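Local coordinates for acetyltransferase (Agrobacterium tumefaciens str., PDB 2DXQ) that probably transfers an acetyl group from acetyl-coenzyme A to an acceptor, as a member of the GNAT family of acetyltransferases, at the interface of chains A and B. Coordinates in Å, arbitrary orientation; residue numbers count along the deposited sequence, not the author numbering. Chains: chain A/B, Acetyltransferase.

Contact 1 and contact 2 lie about 23 Å apart, measured between the centres of their C-alpha atoms, and both belong to one two-fold symmetric interface between identical chains. They have no residues or secondary-structure elements in common. In contact 1 the stretch B:Pro72 to B:Leu74 docks on helices 16-26 and 35-47 of chain A; in contact 2 strand 117-122 of chain A (117-123 in chain B) and strand 143-148 meet across the chains. Contact 1 recurs with the chains exchanged, while contact 2 lies on the two-fold; this is compatible with a dimer, though the structure alone does not establish it.

Contact 1: the interface of chains A and B. Residues chain A 16, 20, 23, 38, 41-42, 45; chain B 72-74, 78.
B:Leu74 pushes its isobutyl tip into a cleft walled by A:Leu16, A:Tyr23, A:Ala38, A:Val41, A:Phe42 and A:Met45, and it loses 107 Å² of surface there, more than any other residue of the patch. Its two methyls part company: CD1 meets CD1 of A:Leu16 at 3.7 Å, whereas CD2 rests against CG1 of A:Val41 at 3.7 Å and near the methyl of A:Ala38. The same CD1 lies 4.1 Å from the ring atom CD1 of A:Phe42. With CG anti to the carbonyl carbon (chi1 -67°), the branch point is presented to the selenium, 3.7 Å from B:Leu74 CG to A:Met45 SE. Farther back along the same side chain, CB lies 4.0 Å from CE2 of A:Tyr23, whose ring borders the cleft near its mouth.

The neighbours of this leucine add a second strip, in which aliphatic groups meet the pyrrolidine ring and backbone carbonyls. A:Met45, a selenomethionine, lays CG against the ring of B:Pro72, 3.8 Å from its CB. A bend at its chi3 (81°) turns the methyl CE towards the carbonyl O of B:Pro72. On the flank towards B:Ala78, A:Val41 CG1 approaches the carbonyl O of B:Asn73 at 3.4 Å, a van der Waals contact, while its CG2 faces CB of B:Ala78. The polar atoms of the two chains stay too far apart to pair, and the patch rests on shape and apolar burial.

Within chain A, the A:Leu16 methyl CD1 is held from the side by the face of the A:Phe42 ring, 3.7 Å above its plane and displaced towards the rim. A:Leu20 lines the same part of the cleft at longer range.

The receiving surface is the groove between helices 16-26 and 35-47 of chain A. The inserted residues come from the loop that follows strand 61-71 of chain B and leads into the short helix 75-78.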
loop_
_atom_site.group_PDB
_atom_site.type_symbol
_atom_site.label_atom_id
_atom_site.label_comp_id
_atom_site.label_asym_id
_atom_site.label_seq_id
_atom_site.Cartn_x
_atom_site.Cartn_y
_atom_site.Cartn_z
ATOM N N LEU A 16 -1.866 9.268 20.354
ATOM C CA LEU A 16 -0.783 8.301 20.293
ATOM C C LEU A 16 -0.831 7.205 21.359
ATOM O O LEU A 16 -0.694 6.026 21.005
ATOM C CB LEU A 16 0.591 9.012 20.215
ATOM C CG LEU A 16 1.809 8.115 19.977
ATOM C CD1 LEU A 16 1.606 7.164 18.785
ATOM C CD2 LEU A 16 3.063 9.002 19.780
ATOM N N LEU A 20 -1.215 3.246 20.357
ATOM C CA LEU A 20 -0.213 2.247 20.742
ATOM C C LEU A 20 -0.856 1.058 21.470
ATOM O O LEU A 20 -0.486 -0.097 21.244
ATOM C CB LEU A 20 0.916 2.892 21.569
ATOM C CG LEU A 20 1.838 3.874 20.822
ATOM C CD1 LEU A 20 2.769 4.579 21.807
ATOM C CD2 LEU A 20 2.681 3.108 19.773
ATOM N N TYR A 23 -2.338 -1.155 18.820
ATOM C CA TYR A 23 -1.327 -1.888 18.064
ATOM C C TYR A 23 -0.661 -2.979 18.903
ATOM O O TYR A 23 -0.180 -3.969 18.366
ATOM C CB TYR A 23 -0.294 -0.924 17.479
ATOM C CG TYR A 23 -0.843 0.045 16.447
ATOM C CD1 TYR A 23 -1.849 -0.335 15.552
ATOM C CD2 TYR A 23 -0.326 1.323 16.345
ATOM C CE1 TYR A 23 -2.334 0.547 14.605
ATOM C CE2 TYR A 23 -0.781 2.216 15.392
ATOM C CZ TYR A 23 -1.792 1.827 14.527
ATOM O OH TYR A 23 -2.240 2.714 13.585
ATOM N N ALA A 38 7.637 6.554 20.118
ATOM C CA ALA A 38 6.804 6.517 18.929
ATOM C C ALA A 38 6.544 7.887 18.318
ATOM O O ALA A 38 5.992 7.976 17.230
ATOM C CB ALA A 38 5.461 5.777 19.238
ATOM N N VAL A 41 7.992 8.930 14.506
ATOM C CA VAL A 41 7.263 8.240 13.427
ATOM C C VAL A 41 5.799 8.687 13.359
ATOM O O VAL A 41 5.273 8.924 12.266
ATOM C CB VAL A 41 7.392 6.695 13.515
ATOM C CG1 VAL A 41 6.502 6.036 12.473
ATOM C CG2 VAL A 41 8.822 6.294 13.250
ATOM N N PHE A 42 5.144 8.845 14.514
ATOM C CA PHE A 42 3.756 9.329 14.512
ATOM C C PHE A 42 3.640 10.693 13.809
ATOM O O PHE A 42 2.734 10.920 12.992
ATOM C CB PHE A 42 3.181 9.376 15.943
ATOM C CG PHE A 42 1.706 9.688 15.999
ATOM C CD1 PHE A 42 0.793 8.917 15.285
ATOM C CD2 PHE A 42 1.233 10.742 16.777
ATOM C CE1 PHE A 42 -0.577 9.201 15.341
ATOM C CE2 PHE A 42 -0.151 11.031 16.837
ATOM C CZ PHE A 42 -1.038 10.249 16.115
HETATM N N MSE A 45 3.881 10.281 10.171
HETATM C CA MSE A 45 2.617 9.742 9.670
HETATM C C MSE A 45 1.575 10.838 9.493
HETATM O O MSE A 45 0.881 10.902 8.466
HETATM C CB MSE A 45 2.093 8.647 10.606
HETATM C CG MSE A 45 2.945 7.382 10.570
HETATM SE SE MSE A 45 2.272 5.986 11.720
HETATM C CE MSE A 45 0.903 5.295 10.510
ATOM N N PRO B 72 5.499 4.874 6.506
ATOM C CA PRO B 72 5.836 4.963 7.926
ATOM C C PRO B 72 4.791 4.210 8.738
ATOM O O PRO B 72 3.612 4.109 8.313
ATOM C CB PRO B 72 5.764 6.465 8.228
ATOM C CG PRO B 72 4.811 7.021 7.210
ATOM C CD PRO B 72 5.005 6.155 5.960
ATOM N N ASN B 73 5.214 3.701 9.891
ATOM C CA ASN B 73 4.446 2.698 10.595
ATOM C C ASN B 73 4.856 2.572 12.052
ATOM O O ASN B 73 6.040 2.673 12.371
ATOM C CB ASN B 73 4.694 1.355 9.887
ATOM C CG ASN B 73 4.027 0.197 10.587
ATOM O OD1 ASN B 73 2.817 0.210 10.798
ATOM N ND2 ASN B 73 4.815 -0.796 10.979
ATOM N N LEU B 74 3.889 2.286 12.919
ATOM C CA LEU B 74 4.145 2.157 14.351
ATOM C C LEU B 74 4.231 0.747 14.890
ATOM O O LEU B 74 4.754 0.551 15.987
ATOM C CB LEU B 74 3.106 2.936 15.158
ATOM C CG LEU B 74 3.153 4.453 15.006
ATOM C CD1 LEU B 74 2.032 5.042 15.810
ATOM C CD2 LEU B 74 4.507 5.014 15.458
ATOM N N ALA B 78 7.960 0.169 15.273
ATOM C CA ALA B 78 7.902 1.303 14.367
ATOM C C ALA B 78 8.803 1.177 13.125
ATOM O O ALA B 78 9.317 2.169 12.624
ATOM C CB ALA B 78 8.137 2.634 15.109
#

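Contact 2: the interface of chains A and B. Residues chain A 119-121, 142-144; chain B 120-121, 142, 144.
This is a strand-to-strand interface at the core of the two-fold, where antiparallel bridges join A:Leu121 with B:Gly144 and A:Gly144 with B:Leu121; if the deposited pair is the biological dimer, they would join the sheets of the two chains. Further antiparallel bridges pair A:Lys142 with B:Gly144 and A:Gly144 with B:Lys142. Since the C-terminal strand 143-148 of each chain lies against strand 117-122 (117-123 in chain B) of its partner, the pattern suggests an exchange of terminal strands.

Direct polar linkage is slight. The amide N of A:Gly144 makes a weak, bent hydrogen bond to the carbonyl O of B:Lys142, at 3.3 Å with 121° at the hydrogen. The carbonyl oxygens of A:Lys142 and B:Gly144 also come close, but both can only accept, so this detail is doubtful and carries no weight. Water 1 accepts the N-H of B:Gly144 at 3.1 Å. It also reaches the carbonyl O of A:Lys142 at 3.2 Å, while its links to A:Gly144 N and B:Lys142 O are weak.

The apolar part centres on the two copies of Leu121, whose side chains run antiparallel and pass alongside one another. A:Leu121 CD2 touches B:Leu121 CG at 3.4 Å. The same methyl lies 3.3 Å from B:Gly144 CA, and both contacts are tighter than usual packing. Each leucine has CG anti to the carbonyl carbon, but their ends differ. In A:Leu121 chi2 is -164°. In B:Leu121 it is 89°, so the pair is locally asymmetric, perhaps because two identical conformers would collide near the two-fold. B:Leu121 also places CD2 3.8 Å from CB of A:Met119, a selenomethionine running past it the other way.

For the protein, the site probably holds two acetyltransferase copies together by shared sheet, with the leucine pair filling the seam beside the paired backbones.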
loop_
_atom_site.group_PDB
_atom_site.type_symbol
_atom_site.label_atom_id
_atom_site.label_comp_id
_atom_site.label_asym_id
_atom_site.label_seq_id
_atom_site.Cartn_x
_atom_site.Cartn_y
_atom_site.Cartn_z
HETATM N N MSE A 119 -7.306 -1.600 -1.785
HETATM C CA MSE A 119 -6.762 -2.948 -1.589
HETATM C C MSE A 119 -6.403 -3.205 -0.132
HETATM O O MSE A 119 -6.097 -2.277 0.618
HETATM C CB MSE A 119 -5.507 -3.127 -2.455
HETATM C CG MSE A 119 -5.818 -3.138 -3.938
HETATM SE SE MSE A 119 -4.156 -3.023 -4.964
HETATM C CE MSE A 119 -3.764 -1.173 -4.615
ATOM N N LEU A 120 -6.378 -4.475 0.251
ATOM C CA LEU A 120 -6.007 -4.840 1.601
ATOM C C LEU A 120 -5.425 -6.235 1.569
ATOM O O LEU A 120 -5.940 -7.088 0.863
ATOM C CB LEU A 120 -7.241 -4.786 2.516
ATOM C CG LEU A 120 -6.994 -5.166 3.975
ATOM C CD1 LEU A 120 -7.839 -4.309 4.915
ATOM C CD2 LEU A 120 -7.268 -6.651 4.193
ATOM N N LEU A 121 -4.349 -6.443 2.331
ATOM C CA LEU A 121 -3.711 -7.738 2.467
ATOM C C LEU A 121 -3.738 -8.165 3.917
ATOM O O LEU A 121 -3.363 -7.399 4.808
ATOM C CB LEU A 121 -2.246 -7.675 2.001
ATOM C CG LEU A 121 -2.022 -7.696 0.494
ATOM C CD1 LEU A 121 -0.556 -8.037 0.196
ATOM C CD2 LEU A 121 -2.924 -8.730 -0.140
ATOM N N LYS A 142 -8.018 -10.978 -5.324
ATOM C CA LYS A 142 -6.606 -10.726 -5.620
ATOM C C LYS A 142 -5.721 -11.620 -4.761
ATOM O O LYS A 142 -6.135 -12.083 -3.694
ATOM C CB LYS A 142 -6.231 -9.251 -5.410
ATOM C CG LYS A 142 -7.002 -8.262 -6.293
ATOM C CD LYS A 142 -6.742 -8.499 -7.793
ATOM C CE LYS A 142 -7.689 -7.667 -8.658
ATOM N NZ LYS A 142 -7.642 -8.088 -10.088
ATOM N N THR A 143 -4.512 -11.878 -5.243
ATOM C CA THR A 143 -3.600 -12.789 -4.562
ATOM C C THR A 143 -2.420 -12.014 -3.982
ATOM O O THR A 143 -1.758 -11.246 -4.688
ATOM C CB THR A 143 -3.159 -13.911 -5.528
ATOM O OG1 THR A 143 -4.330 -14.662 -5.888
ATOM C CG2 THR A 143 -2.137 -14.878 -4.876
ATOM N N GLY A 144 -2.185 -12.201 -2.685
ATOM C CA GLY A 144 -1.150 -11.425 -1.987
ATOM C C GLY A 144 0.190 -12.123 -1.950
ATOM O O GLY A 144 0.258 -13.341 -1.782
ATOM N N LEU B 120 2.885 -7.144 -2.195
ATOM C CA LEU B 120 2.237 -6.771 -3.420
ATOM C C LEU B 120 0.989 -7.602 -3.655
ATOM O O LEU B 120 0.888 -8.726 -3.163
ATOM C CB LEU B 120 3.191 -6.853 -4.605
ATOM C CG LEU B 120 3.727 -8.147 -5.184
ATOM C CD1 LEU B 120 2.716 -8.864 -6.078
ATOM C CD2 LEU B 120 4.944 -7.743 -6.011
ATOM N N LEU B 121 0.050 -7.022 -4.383
ATOM C CA LEU B 121 -1.189 -7.699 -4.757
ATOM C C LEU B 121 -1.212 -7.865 -6.254
ATOM O O LEU B 121 -0.868 -6.938 -7.019
ATOM C CB LEU B 121 -2.427 -6.892 -4.330
ATOM C CG LEU B 121 -2.674 -6.729 -2.829
ATOM C CD1 LEU B 121 -1.971 -5.488 -2.269
ATOM C CD2 LEU B 121 -4.178 -6.644 -2.544
ATOM N N LYS B 142 -0.229 -13.987 2.097
ATOM C CA LYS B 142 -1.178 -12.942 2.475
ATOM C C LYS B 142 -2.404 -13.098 1.601
ATOM O O LYS B 142 -2.274 -13.331 0.400
ATOM C CB LYS B 142 -0.570 -11.555 2.255
ATOM C CG LYS B 142 0.553 -11.153 3.219
ATOM C CD LYS B 142 -0.009 -10.713 4.573
ATOM C CE LYS B 142 0.981 -9.848 5.359
ATOM N NZ LYS B 142 0.751 -10.016 6.825
ATOM N N GLY B 144 -5.507 -11.577 -0.360
ATOM C CA GLY B 144 -5.755 -10.267 -0.990
ATOM C C GLY B 144 -7.229 -9.937 -1.122
ATOM O O GLY B 144 -8.037 -10.812 -1.466
HETATM O O HOH W 1 -4.772 -14.203 -1.730
#